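Local coordinates for protein nicotinamide riboside transporter PnuC (Neisseria mucosa ATCC 25996, PDB 4QTN) that binds nicotinamide riboside, a form of vitamin B3, and probably carries it across the bacterial inner membrane, working as a homotrimer, at residues Trp7-Phe12 with Glu117-Lys122; Gly13-Phe18 with Val57-Ile62; Gly161-Val166 with Ile190-Leu195. All blocks are in the same frame, centred on the assembly; numbering follows the deposited sequence.

Contact 1 of 3, residues Trp7-Phe12 with Glu117-Lys122. With BOG (octyl beta-D-glucopyranoside), chain J.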
loop_
_atom_site.group_PDB
_atom_site.type_symbol
_atom_site.label_atom_id
_atom_site.label_comp_id
_atom_site.label_asym_id
_atom_site.label_seq_id
_atom_site.Cartn_x
_atom_site.Cartn_y
_atom_site.Cartn_z
ATOM N N TRP C 7 3.450 12.831 -33.187
ATOM C CA TRP C 7 3.716 13.203 -31.817
ATOM C C TRP C 7 2.427 13.554 -31.117
ATOM O O TRP C 7 2.295 13.351 -29.925
ATOM C CB TRP C 7 4.697 14.363 -31.749
ATOM C CG TRP C 7 6.117 13.919 -31.595
ATOM C CD1 TRP C 7 7.169 14.212 -32.423
ATOM C CD2 TRP C 7 6.646 13.087 -30.554
ATOM N NE1 TRP C 7 8.321 13.624 -31.953
ATOM C CE2 TRP C 7 8.030 12.927 -30.808
ATOM C CE3 TRP C 7 6.088 12.474 -29.420
ATOM C CZ2 TRP C 7 8.861 12.167 -29.978
ATOM C CZ3 TRP C 7 6.920 11.717 -28.595
ATOM C CH2 TRP C 7 8.289 11.570 -28.882
ATOM N N LYS C 8 1.455 14.041 -31.885
ATOM C CA LYS C 8 0.156 14.426 -31.337
ATOM C C LYS C 8 -0.603 13.187 -30.866
ATOM O O LYS C 8 -1.219 13.197 -29.814
ATOM C CB LYS C 8 -0.668 15.222 -32.376
ATOM C CG LYS C 8 -1.801 16.075 -31.793
ATOM C CD LYS C 8 -3.121 15.293 -31.689
ATOM C CE LYS C 8 -4.151 16.011 -30.804
ATOM N NZ LYS C 8 -5.283 15.137 -30.350
ATOM N N ARG C 9 -0.508 12.111 -31.639
ATOM C CA ARG C 9 -1.134 10.824 -31.299
ATOM C C ARG C 9 -0.543 10.184 -30.041
ATOM O O ARG C 9 -1.271 9.846 -29.082
ATOM C CB ARG C 9 -0.973 9.852 -32.456
ATOM C CG ARG C 9 -2.084 9.902 -33.463
ATOM C CD ARG C 9 -1.915 8.791 -34.456
ATOM N NE ARG C 9 -3.173 8.479 -35.080
ATOM C CZ ARG C 9 -3.808 7.318 -34.955
ATOM N NH1 ARG C 9 -3.282 6.319 -34.242
ATOM N NH2 ARG C 9 -4.965 7.145 -35.572
ATOM N N GLU C 10 0.769 9.976 -30.065
ATOM C CA GLU C 10 1.458 9.373 -28.960
ATOM C C GLU C 10 1.163 10.068 -27.628
ATOM O O GLU C 10 0.902 9.405 -26.634
ATOM C CB GLU C 10 2.935 9.354 -29.211
ATOM C CG GLU C 10 3.658 8.427 -28.284
ATOM C CD GLU C 10 3.574 6.978 -28.719
ATOM O OE1 GLU C 10 3.031 6.704 -29.814
ATOM O OE2 GLU C 10 4.072 6.112 -27.972
ATOM N N LEU C 11 1.190 11.401 -27.622
ATOM C CA LEU C 11 1.094 12.171 -26.377
ATOM C C LEU C 11 -0.322 12.321 -25.868
ATOM O O LEU C 11 -0.540 12.437 -24.668
ATOM C CB LEU C 11 1.697 13.565 -26.546
ATOM C CG LEU C 11 3.204 13.777 -26.690
ATOM C CD1 LEU C 11 3.475 15.248 -26.453
ATOM C CD2 LEU C 11 4.012 12.922 -25.716
ATOM N N PHE C 12 -1.279 12.384 -26.773
ATOM C CA PHE C 12 -2.627 12.772 -26.389
ATOM C C PHE C 12 -3.671 11.718 -26.748
ATOM O O PHE C 12 -4.839 11.836 -26.365
ATOM C CB PHE C 12 -2.989 14.148 -26.986
ATOM C CG PHE C 12 -2.082 15.276 -26.519
ATOM C CD1 PHE C 12 -2.296 15.900 -25.292
ATOM C CD2 PHE C 12 -1.008 15.697 -27.302
ATOM C CE1 PHE C 12 -1.459 16.919 -24.858
ATOM C CE2 PHE C 12 -0.163 16.704 -26.865
ATOM C CZ PHE C 12 -0.393 17.317 -25.646
ATOM N N GLU C 117 -6.531 5.555 -31.747
ATOM C CA GLU C 117 -6.009 6.931 -31.664
ATOM C C GLU C 117 -4.515 6.924 -31.342
ATOM O O GLU C 117 -3.882 7.988 -31.233
ATOM C CB GLU C 117 -6.733 7.731 -30.584
ATOM C CG GLU C 117 -8.201 7.996 -30.824
ATOM C CD GLU C 117 -8.831 8.798 -29.688
ATOM O OE1 GLU C 117 -8.247 8.826 -28.574
ATOM O OE2 GLU C 117 -9.908 9.398 -29.905
ATOM N N THR C 118 -3.975 5.723 -31.137
ATOM C CA THR C 118 -2.560 5.531 -30.832
ATOM C C THR C 118 -2.141 4.081 -31.170
ATOM O O THR C 118 -2.933 3.307 -31.707
ATOM C CB THR C 118 -2.244 5.878 -29.353
ATOM O OG1 THR C 118 -0.834 6.089 -29.195
ATOM C CG2 THR C 118 -2.736 4.756 -28.383
ATOM N N GLU C 119 -0.897 3.736 -30.883
ATOM C CA GLU C 119 -0.422 2.399 -31.122
ATOM C C GLU C 119 0.075 1.802 -29.817
ATOM O O GLU C 119 0.817 2.453 -29.096
ATOM C CB GLU C 119 0.677 2.415 -32.184
ATOM C CG GLU C 119 0.207 2.933 -33.557
ATOM C CD GLU C 119 0.919 4.226 -34.009
ATOM O OE1 GLU C 119 2.175 4.232 -34.066
ATOM O OE2 GLU C 119 0.217 5.224 -34.349
ATOM N N GLU C 120 -0.428 0.608 -29.472
ATOM C CA GLU C 120 0.033 -0.145 -28.274
ATOM C C GLU C 120 0.852 -1.366 -28.668
ATOM O O GLU C 120 0.476 -2.098 -29.585
ATOM C CB GLU C 120 -1.147 -0.584 -27.364
ATOM C CG GLU C 120 -2.535 -0.494 -27.999
ATOM C CD GLU C 120 -3.500 -1.603 -27.550
ATOM O OE1 GLU C 120 -3.239 -2.777 -27.865
ATOM O OE2 GLU C 120 -4.557 -1.289 -26.938
ATOM N N VAL C 121 1.967 -1.578 -27.959
ATOM C CA VAL C 121 2.820 -2.781 -28.102
ATOM C C VAL C 121 2.025 -4.068 -27.858
ATOM O O VAL C 121 1.017 -4.059 -27.135
ATOM C CB VAL C 121 4.031 -2.728 -27.126
ATOM C CG1 VAL C 121 3.641 -3.224 -25.741
ATOM C CG2 VAL C 121 5.212 -3.510 -27.673
ATOM N N LYS C 122 2.463 -5.162 -28.483
ATOM C CA LYS C 122 1.779 -6.441 -28.350
ATOM C C LYS C 122 2.328 -7.190 -27.152
ATOM O O LYS C 122 3.476 -7.547 -27.123
ATOM C CB LYS C 122 1.908 -7.265 -29.638
ATOM C CG LYS C 122 0.974 -6.804 -30.767
ATOM C CD LYS C 122 1.042 -7.715 -32.000
ATOM C CE LYS C 122 2.253 -7.403 -32.882
ATOM N NZ LYS C 122 2.545 -8.481 -33.879
HETATM C C1 BOG J . -7.918 13.006 -24.105
HETATM O O1 BOG J . -7.258 13.122 -22.894
HETATM C C2 BOG J . -7.940 11.545 -24.534
HETATM O O2 BOG J . -6.573 11.025 -24.741
HETATM C C3 BOG J . -8.697 11.380 -25.803
HETATM O O3 BOG J . -8.664 9.964 -26.172
HETATM C C4 BOG J . -10.112 11.850 -25.695
HETATM O O4 BOG J . -10.713 11.873 -27.004
HETATM C C5 BOG J . -10.282 13.234 -25.026
HETATM O O5 BOG J . -9.302 13.561 -23.938
HETATM C C6 BOG J . -11.648 13.276 -24.437
HETATM O O6 BOG J . -12.112 14.620 -24.349
HETATM C "C1'" BOG J . -5.902 13.634 -22.982
HETATM C "C2'" BOG J . -5.137 13.189 -21.694
HETATM C "C3'" BOG J . -3.749 13.780 -21.678
HETATM C "C4'" BOG J . -3.097 13.456 -20.298
HETATM C "C5'" BOG J . -1.632 13.985 -20.248
HETATM C "C6'" BOG J . -0.771 13.256 -21.311
HETATM C "C7'" BOG J . 0.082 14.274 -22.108
HETATM C "C8'" BOG J . 1.537 14.361 -21.526
#
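The last turns of helix 4-12 lie against the irregular segment Glu-117 to Lys-122, and the backbones come nearest at Arg-9 and Thr-118, whose CA atoms are 5.5 Å apart. Arg-9 carries most of the contact. Its chain is extended from CG to NE and runs alongside the Glu-117 carbonyl, with CG 3.4 Å from Glu-117 O. The guanidinium lays one face over the backbone of Glu-117, where Glu-117 CA sits 3.6 Å above the plane, offset toward the rim. No hydrogen bond crosses between the two segments. Arg-9 NH1 makes a long salt bridge of 3.7 Å to Glu-119 OE2, the carboxylate plane turned 30° from the guanidinium. Arg-9 NH2 is held by Ala-116 O, just before the loop segment.

Glu-10 starts away from the loop, with CG anti to the backbone N (chi1 -165°), but a bend at chi2 brings its tip back. Glu-10 OE1 stops 4.0 Å from Thr-118 OG1. The stronger partners lie outside: Ser-63 N for Glu-10 OE2, and Lys-61 NZ for Thr-118 OG1.

An octyl glucoside detergent molecule bridges both segments. Its O2 donates to Phe-12 O at 2.5 Å, and its O3 donates to Glu-117 OE1 at 2.7 Å. Its alkyl chain passes the Phe-12 ring, with C7' 4.1 Å from CE1. Sugar at the polar loop and tail beside an aromatic ring are consistent with a detergent site near the membrane interface, where a short N-terminal helix rests on a loop assigned to the cytoplasmic side.

Contact 2 of 3, residues Gly13-Phe18 with Val57-Ile62. With BOG (octyl beta-D-glucopyranoside), chain J; NNR (Nicotinamide riboside), chain I.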
loop_
_atom_site.group_PDB
_atom_site.type_symbol
_atom_site.label_atom_id
_atom_site.label_comp_id
_atom_site.label_asym_id
_atom_site.label_seq_id
_atom_site.Cartn_x
_atom_site.Cartn_y
_atom_site.Cartn_z
ATOM N N GLY C 13 -3.231 10.660 -27.431
ATOM C CA GLY C 13 -4.142 9.687 -28.023
ATOM C C GLY C 13 -4.517 8.563 -27.089
ATOM O O GLY C 13 -3.655 7.912 -26.505
ATOM N N GLY C 14 -5.816 8.341 -26.946
ATOM C CA GLY C 14 -6.323 7.093 -26.395
ATOM C C GLY C 14 -6.053 6.886 -24.921
ATOM O O GLY C 14 -5.873 5.754 -24.483
ATOM N N TRP C 15 -6.025 7.980 -24.147
ATOM C CA TRP C 15 -6.111 7.888 -22.674
ATOM C C TRP C 15 -7.547 7.791 -22.239
ATOM O O TRP C 15 -8.411 8.529 -22.751
ATOM C CB TRP C 15 -5.489 9.103 -21.981
ATOM C CG TRP C 15 -4.107 9.395 -22.359
ATOM C CD1 TRP C 15 -3.695 10.254 -23.325
ATOM C CD2 TRP C 15 -2.929 8.872 -21.755
ATOM N NE1 TRP C 15 -2.327 10.291 -23.376
ATOM C CE2 TRP C 15 -1.829 9.451 -22.421
ATOM C CE3 TRP C 15 -2.693 7.957 -20.735
ATOM C CZ2 TRP C 15 -0.510 9.145 -22.098
ATOM C CZ3 TRP C 15 -1.384 7.652 -20.411
ATOM C CH2 TRP C 15 -0.304 8.250 -21.095
ATOM N N THR C 16 -7.808 6.889 -21.289
ATOM C CA THR C 16 -9.026 6.947 -20.488
ATOM C C THR C 16 -9.017 8.194 -19.611
ATOM O O THR C 16 -7.946 8.806 -19.370
ATOM C CB THR C 16 -9.176 5.736 -19.565
ATOM O OG1 THR C 16 -8.133 5.747 -18.591
ATOM C CG2 THR C 16 -9.112 4.471 -20.342
ATOM N N HIS C 17 -10.212 8.567 -19.133
ATOM C CA HIS C 17 -10.381 9.677 -18.192
ATOM C C HIS C 17 -9.550 9.431 -16.937
ATOM O O HIS C 17 -8.770 10.299 -16.501
ATOM C CB HIS C 17 -11.856 9.828 -17.825
ATOM C CG HIS C 17 -12.127 10.935 -16.864
ATOM N ND1 HIS C 17 -11.809 10.851 -15.527
ATOM C CD2 HIS C 17 -12.689 12.155 -17.040
ATOM C CE1 HIS C 17 -12.159 11.971 -14.920
ATOM N NE2 HIS C 17 -12.693 12.780 -15.817
ATOM N N PHE C 18 -9.691 8.224 -16.386
ATOM C CA PHE C 18 -8.987 7.826 -15.193
ATOM C C PHE C 18 -7.444 7.917 -15.363
ATOM O O PHE C 18 -6.761 8.556 -14.555
ATOM C CB PHE C 18 -9.430 6.442 -14.812
ATOM C CG PHE C 18 -8.725 5.879 -13.628
ATOM C CD1 PHE C 18 -9.133 6.190 -12.353
ATOM C CD2 PHE C 18 -7.704 4.981 -13.790
ATOM C CE1 PHE C 18 -8.515 5.633 -11.253
ATOM C CE2 PHE C 18 -7.069 4.418 -12.694
ATOM C CZ PHE C 18 -7.474 4.752 -11.422
ATOM N N VAL C 57 4.905 3.174 -20.385
ATOM C CA VAL C 57 5.116 1.707 -20.388
ATOM C C VAL C 57 3.819 0.970 -19.994
ATOM O O VAL C 57 3.400 0.019 -20.663
ATOM C CB VAL C 57 6.291 1.272 -19.467
ATOM C CG1 VAL C 57 6.260 -0.227 -19.220
ATOM C CG2 VAL C 57 7.613 1.665 -20.078
ATOM N N GLY C 58 3.167 1.450 -18.942
ATOM C CA GLY C 58 1.919 0.857 -18.484
ATOM C C GLY C 58 0.891 0.856 -19.580
ATOM O O GLY C 58 0.145 -0.106 -19.739
ATOM N N LYS C 59 0.865 1.945 -20.349
ATOM C CA LYS C 59 -0.020 2.079 -21.512
ATOM C C LYS C 59 0.457 1.230 -22.699
ATOM O O LYS C 59 -0.333 0.861 -23.580
ATOM C CB LYS C 59 -0.114 3.548 -21.928
ATOM C CG LYS C 59 -1.339 4.265 -21.409
ATOM C CD LYS C 59 -2.582 3.664 -22.003
ATOM C CE LYS C 59 -3.500 4.727 -22.554
ATOM N NZ LYS C 59 -4.819 4.113 -22.880
ATOM N N GLY C 60 1.749 0.929 -22.711
ATOM C CA GLY C 60 2.349 0.181 -23.792
ATOM C C GLY C 60 2.690 1.073 -24.963
ATOM O O GLY C 60 2.831 0.591 -26.073
ATOM N N LYS C 61 2.802 2.385 -24.707
ATOM C CA LYS C 61 3.192 3.372 -25.740
ATOM C C LYS C 61 4.698 3.381 -25.993
ATOM O O LYS C 61 5.499 3.300 -25.052
ATOM C CB LYS C 61 2.748 4.766 -25.333
ATOM C CG LYS C 61 1.254 4.938 -25.276
ATOM C CD LYS C 61 0.869 6.403 -25.284
ATOM C CE LYS C 61 -0.612 6.558 -25.567
ATOM N NZ LYS C 61 -0.861 7.493 -26.703
ATOM N N ILE C 62 5.079 3.532 -27.260
ATOM C CA ILE C 62 6.487 3.384 -27.675
ATOM C C ILE C 62 7.362 4.571 -27.302
ATOM O O ILE C 62 8.587 4.431 -27.151
ATOM C CB ILE C 62 6.612 3.148 -29.185
ATOM C CG1 ILE C 62 8.072 2.903 -29.550
ATOM C CG2 ILE C 62 6.030 4.327 -29.965
ATOM C CD1 ILE C 62 8.273 1.716 -30.444
HETATM C C1 BOG J . -7.918 13.006 -24.105
HETATM O O1 BOG J . -7.258 13.122 -22.894
HETATM C C2 BOG J . -7.940 11.545 -24.534
HETATM O O2 BOG J . -6.573 11.025 -24.741
HETATM C C3 BOG J . -8.697 11.380 -25.803
HETATM O O3 BOG J . -8.664 9.964 -26.172
HETATM C C4 BOG J . -10.112 11.850 -25.695
HETATM O O4 BOG J . -10.713 11.873 -27.004
HETATM C C5 BOG J . -10.282 13.234 -25.026
HETATM O O5 BOG J . -9.302 13.561 -23.938
HETATM C C6 BOG J . -11.648 13.276 -24.437
HETATM O O6 BOG J . -12.112 14.620 -24.349
HETATM C "C1'" BOG J . -5.902 13.634 -22.982
HETATM C "C2'" BOG J . -5.137 13.189 -21.694
HETATM C "C3'" BOG J . -3.749 13.780 -21.678
HETATM C "C4'" BOG J . -3.097 13.456 -20.298
HETATM C "C5'" BOG J . -1.632 13.985 -20.248
HETATM C "C6'" BOG J . -0.771 13.256 -21.311
HETATM C "C7'" BOG J . 0.082 14.274 -22.108
HETATM C "C8'" BOG J . 1.537 14.361 -21.526
HETATM O O2R NNR I . 11.815 2.015 -18.977
HETATM C C2R NNR I . 11.817 2.225 -17.459
HETATM C C3R NNR I . 13.071 3.002 -17.040
HETATM O O3R NNR I . 14.069 2.754 -17.925
HETATM C C4R NNR I . 13.456 2.437 -15.689
HETATM C C5R NNR I . 12.854 3.280 -14.488
HETATM O O5R NNR I . 12.946 2.478 -13.263
HETATM O O4R NNR I . 12.988 1.220 -15.677
HETATM C C1R NNR I . 11.858 1.098 -16.814
HETATM N N1 NNR I . 10.560 0.768 -16.195
HETATM C C2 NNR I . 10.355 0.929 -14.817
HETATM C C6 NNR I . 9.529 0.303 -16.977
HETATM C C5 NNR I . 8.278 0.001 -16.384
HETATM C C4 NNR I . 8.091 0.146 -15.027
HETATM C C3 NNR I . 9.101 0.618 -14.243
HETATM C C7 NNR I . 8.842 0.805 -12.759
HETATM O O7 NNR I . 9.744 0.796 -11.975
HETATM N N7 NNR I . 7.496 1.008 -12.295
#
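Two hydrogen bonds join the segments, both from lysine ammonium groups to glycine carbonyls. Lys-61 NZ reaches Gly-13 O at 2.8 Å, in the carbonyl plane and on a lone pair, with a C=O...N angle of 138°. Lys-59 NZ reaches Gly-14 O at 2.5 Å, also in the carbonyl plane but closer to the C=O line, at 153°. The Lys-59 chain is bent at chi2 and chi3, whereas Lys-61 stays extended until chi4. Lys-61 NZ is held further by Glu-10 O and Thr-118 OG1. The indole NE1 of Trp-15 bonds to Leu-11 O, which helps to fix the ring. The detergent sugar O2 lies at the ring edge and accepts from Trp-15 N at 3.2 Å.

Charge adds to the Lys-59 grip: its NZ also forms a salt bridge with Glu-19 OE2.

Apolar packing centres on Trp-15. Its CZ3 lies 3.5 Å from Lys-59 CG, the two side chains crossing obliquely. The detergent tail passes over one ring face with C4'.

Gly-60, with positive phi, is the C-prime residue of a Schellman motif ending helix 41-59. One turn back, Val-57 CG1 lies 3.5 Å from nicotinamide riboside C5. The chemistry thus ties the linker before helix 17-34 to the end of a pocket helix; the Glu-19 carboxylate probably offsets the charge of Lys-59, while Lys-61 is met by carbonyls and a hydroxyl.

Contact 3 of 3, residues Gly161-Val166 with Ile190-Leu195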
loop_
_atom_site.group_PDB
_atom_site.type_symbol
_atom_site.label_atom_id
_atom_site.label_comp_id
_atom_site.label_asym_id
_atom_site.label_seq_id
_atom_site.Cartn_x
_atom_site.Cartn_y
_atom_site.Cartn_z
ATOM N N GLY C 161 21.625 -3.969 -2.917
ATOM C CA GLY C 161 22.027 -5.007 -3.858
ATOM C C GLY C 161 20.844 -5.740 -4.465
ATOM O O GLY C 161 20.756 -5.866 -5.687
ATOM N N VAL C 162 19.935 -6.217 -3.599
ATOM C CA VAL C 162 18.718 -6.957 -4.014
ATOM C C VAL C 162 17.899 -6.187 -5.041
ATOM O O VAL C 162 17.539 -6.728 -6.087
ATOM C CB VAL C 162 17.809 -7.328 -2.799
ATOM C CG1 VAL C 162 16.423 -7.735 -3.260
ATOM C CG2 VAL C 162 18.431 -8.449 -1.984
ATOM N N THR C 163 17.615 -4.925 -4.755
ATOM C CA THR C 163 16.863 -4.118 -5.690
ATOM C C THR C 163 17.547 -4.022 -7.078
ATOM O O THR C 163 16.903 -3.674 -8.071
ATOM C CB THR C 163 16.476 -2.726 -5.097
ATOM O OG1 THR C 163 16.384 -1.742 -6.139
ATOM C CG2 THR C 163 17.490 -2.280 -4.075
ATOM N N VAL C 164 18.811 -4.421 -7.169
ATOM C CA VAL C 164 19.503 -4.308 -8.455
ATOM C C VAL C 164 19.356 -5.501 -9.424
ATOM O O VAL C 164 19.135 -5.297 -10.619
ATOM C CB VAL C 164 20.963 -3.886 -8.309
ATOM C CG1 VAL C 164 21.636 -3.841 -9.681
ATOM C CG2 VAL C 164 21.035 -2.524 -7.639
ATOM N N VAL C 165 19.473 -6.731 -8.911
ATOM C CA VAL C 165 19.134 -7.936 -9.703
ATOM C C VAL C 165 17.693 -7.816 -10.215
ATOM O O VAL C 165 17.441 -7.855 -11.428
ATOM C CB VAL C 165 19.283 -9.245 -8.865
ATOM C CG1 VAL C 165 18.488 -10.393 -9.486
ATOM C CG2 VAL C 165 20.746 -9.629 -8.714
ATOM N N VAL C 166 16.766 -7.622 -9.276
ATOM C CA VAL C 166 15.343 -7.569 -9.571
ATOM C C VAL C 166 15.065 -6.540 -10.652
ATOM O O VAL C 166 14.359 -6.828 -11.613
ATOM C CB VAL C 166 14.505 -7.285 -8.287
ATOM C CG1 VAL C 166 13.059 -6.986 -8.621
ATOM C CG2 VAL C 166 14.583 -8.462 -7.323
ATOM N N ILE C 190 8.588 -0.986 -4.094
ATOM C CA ILE C 190 8.619 -1.056 -2.636
ATOM C C ILE C 190 10.057 -1.066 -2.099
ATOM O O ILE C 190 10.305 -0.620 -0.998
ATOM C CB ILE C 190 7.891 -2.285 -2.113
ATOM C CG1 ILE C 190 6.400 -2.188 -2.413
ATOM C CG2 ILE C 190 8.125 -2.443 -0.624
ATOM C CD1 ILE C 190 5.617 -3.436 -2.043
ATOM N N LEU C 191 11.005 -1.552 -2.886
ATOM C CA LEU C 191 12.404 -1.559 -2.434
ATOM C C LEU C 191 13.086 -0.203 -2.535
ATOM O O LEU C 191 13.613 0.294 -1.548
ATOM C CB LEU C 191 13.211 -2.654 -3.121
ATOM C CG LEU C 191 12.760 -4.034 -2.645
ATOM C CD1 LEU C 191 13.640 -5.133 -3.203
ATOM C CD2 LEU C 191 12.710 -4.083 -1.121
ATOM N N THR C 192 13.031 0.415 -3.714
ATOM C CA THR C 192 13.618 1.750 -3.910
ATOM C C THR C 192 13.005 2.867 -3.018
ATOM O O THR C 192 13.688 3.849 -2.709
ATOM C CB THR C 192 13.562 2.190 -5.374
ATOM O OG1 THR C 192 13.989 1.118 -6.199
ATOM C CG2 THR C 192 14.471 3.367 -5.603
ATOM N N ILE C 193 11.734 2.724 -2.620
ATOM C CA ILE C 193 11.154 3.664 -1.661
ATOM C C ILE C 193 11.936 3.595 -0.353
ATOM O O ILE C 193 12.321 4.632 0.191
ATOM C CB ILE C 193 9.647 3.421 -1.414
ATOM C CG1 ILE C 193 8.821 3.922 -2.587
ATOM C CG2 ILE C 193 9.186 4.170 -0.182
ATOM C CD1 ILE C 193 7.389 3.450 -2.550
ATOM N N SER C 194 12.209 2.366 0.115
ATOM C CA SER C 194 13.060 2.125 1.309
ATOM C C SER C 194 14.454 2.672 1.139
ATOM O O SER C 194 15.022 3.186 2.078
ATOM C CB SER C 194 13.182 0.636 1.608
ATOM O OG SER C 194 11.928 0.042 1.822
ATOM N N LEU C 195 15.025 2.504 -0.057
ATOM C CA LEU C 195 16.357 3.048 -0.373
ATOM C C LEU C 195 16.450 4.543 -0.154
ATOM O O LEU C 195 17.369 5.016 0.509
ATOM C CB LEU C 195 16.767 2.713 -1.798
ATOM C CG LEU C 195 17.263 1.299 -1.980
ATOM C CD1 LEU C 195 18.022 1.190 -3.288
ATOM C CD2 LEU C 195 18.138 0.895 -0.799
#
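No ring, amide or carboxylate side chain belongs to either segment, so the contact has no flat faces or edges to stack. It is made by branched chains between two helices. Their axes approach to 9.7 Å, with N-to-C directions 146° apart, so they run roughly antiparallel.

Thr-163 is the central residue. Its CB sits 3.8 Å from Leu-191 CB, where the backbones are nearest. Its methyl CG2 meets Leu-195 CD1 tip to tip at 3.6 Å. Beside this, Val-162 CG1 touches Leu-191 CD1 at 3.8 Å, the two chains crossing obliquely.

The two threonine hydroxyls approach but do not bond: Thr-163 OG1 and Thr-192 OG1 are 3.7 Å apart. Thr-192 OG1 is instead hydrogen-bonded to Val-188 O, one turn earlier in its own helix. Thr-163 OG1 has a weak hydrogen bond to Glu-87 OE2. Val-162 also packs on Val-33 of the third subunit. Thr-192 lies about 7 Å from the bound nicotinamide riboside, side chain to ligand.

The chemistry is therefore that of a buried transmembrane helix pair: aliphatic carbons make the join, and the hydroxyls find partners outside it.

In the fold
Contacts 1 and 2 are neighbours, with centres 8 Å apart, and both are partly buried. They share the N-terminal region, since residues 13-18 directly follow 7-12, and both touch the same detergent molecule. Lys-61 joins them, its ammonium bonding to groups of both contacts. Contact 3 lies on the opposite side of the chain's centre, about 26 Å from contact 2 and 31 Å from contact 1, centre to centre. It is fully buried and holds different helices, 158-175 and 181-198. The chemistry follows the place: charged and carbonyl groups dominate near the cytoplasmic end, while apolar packing dominates in the periplasmic half of the membrane helices. Only contact 2 includes a pocket residue, Val-57.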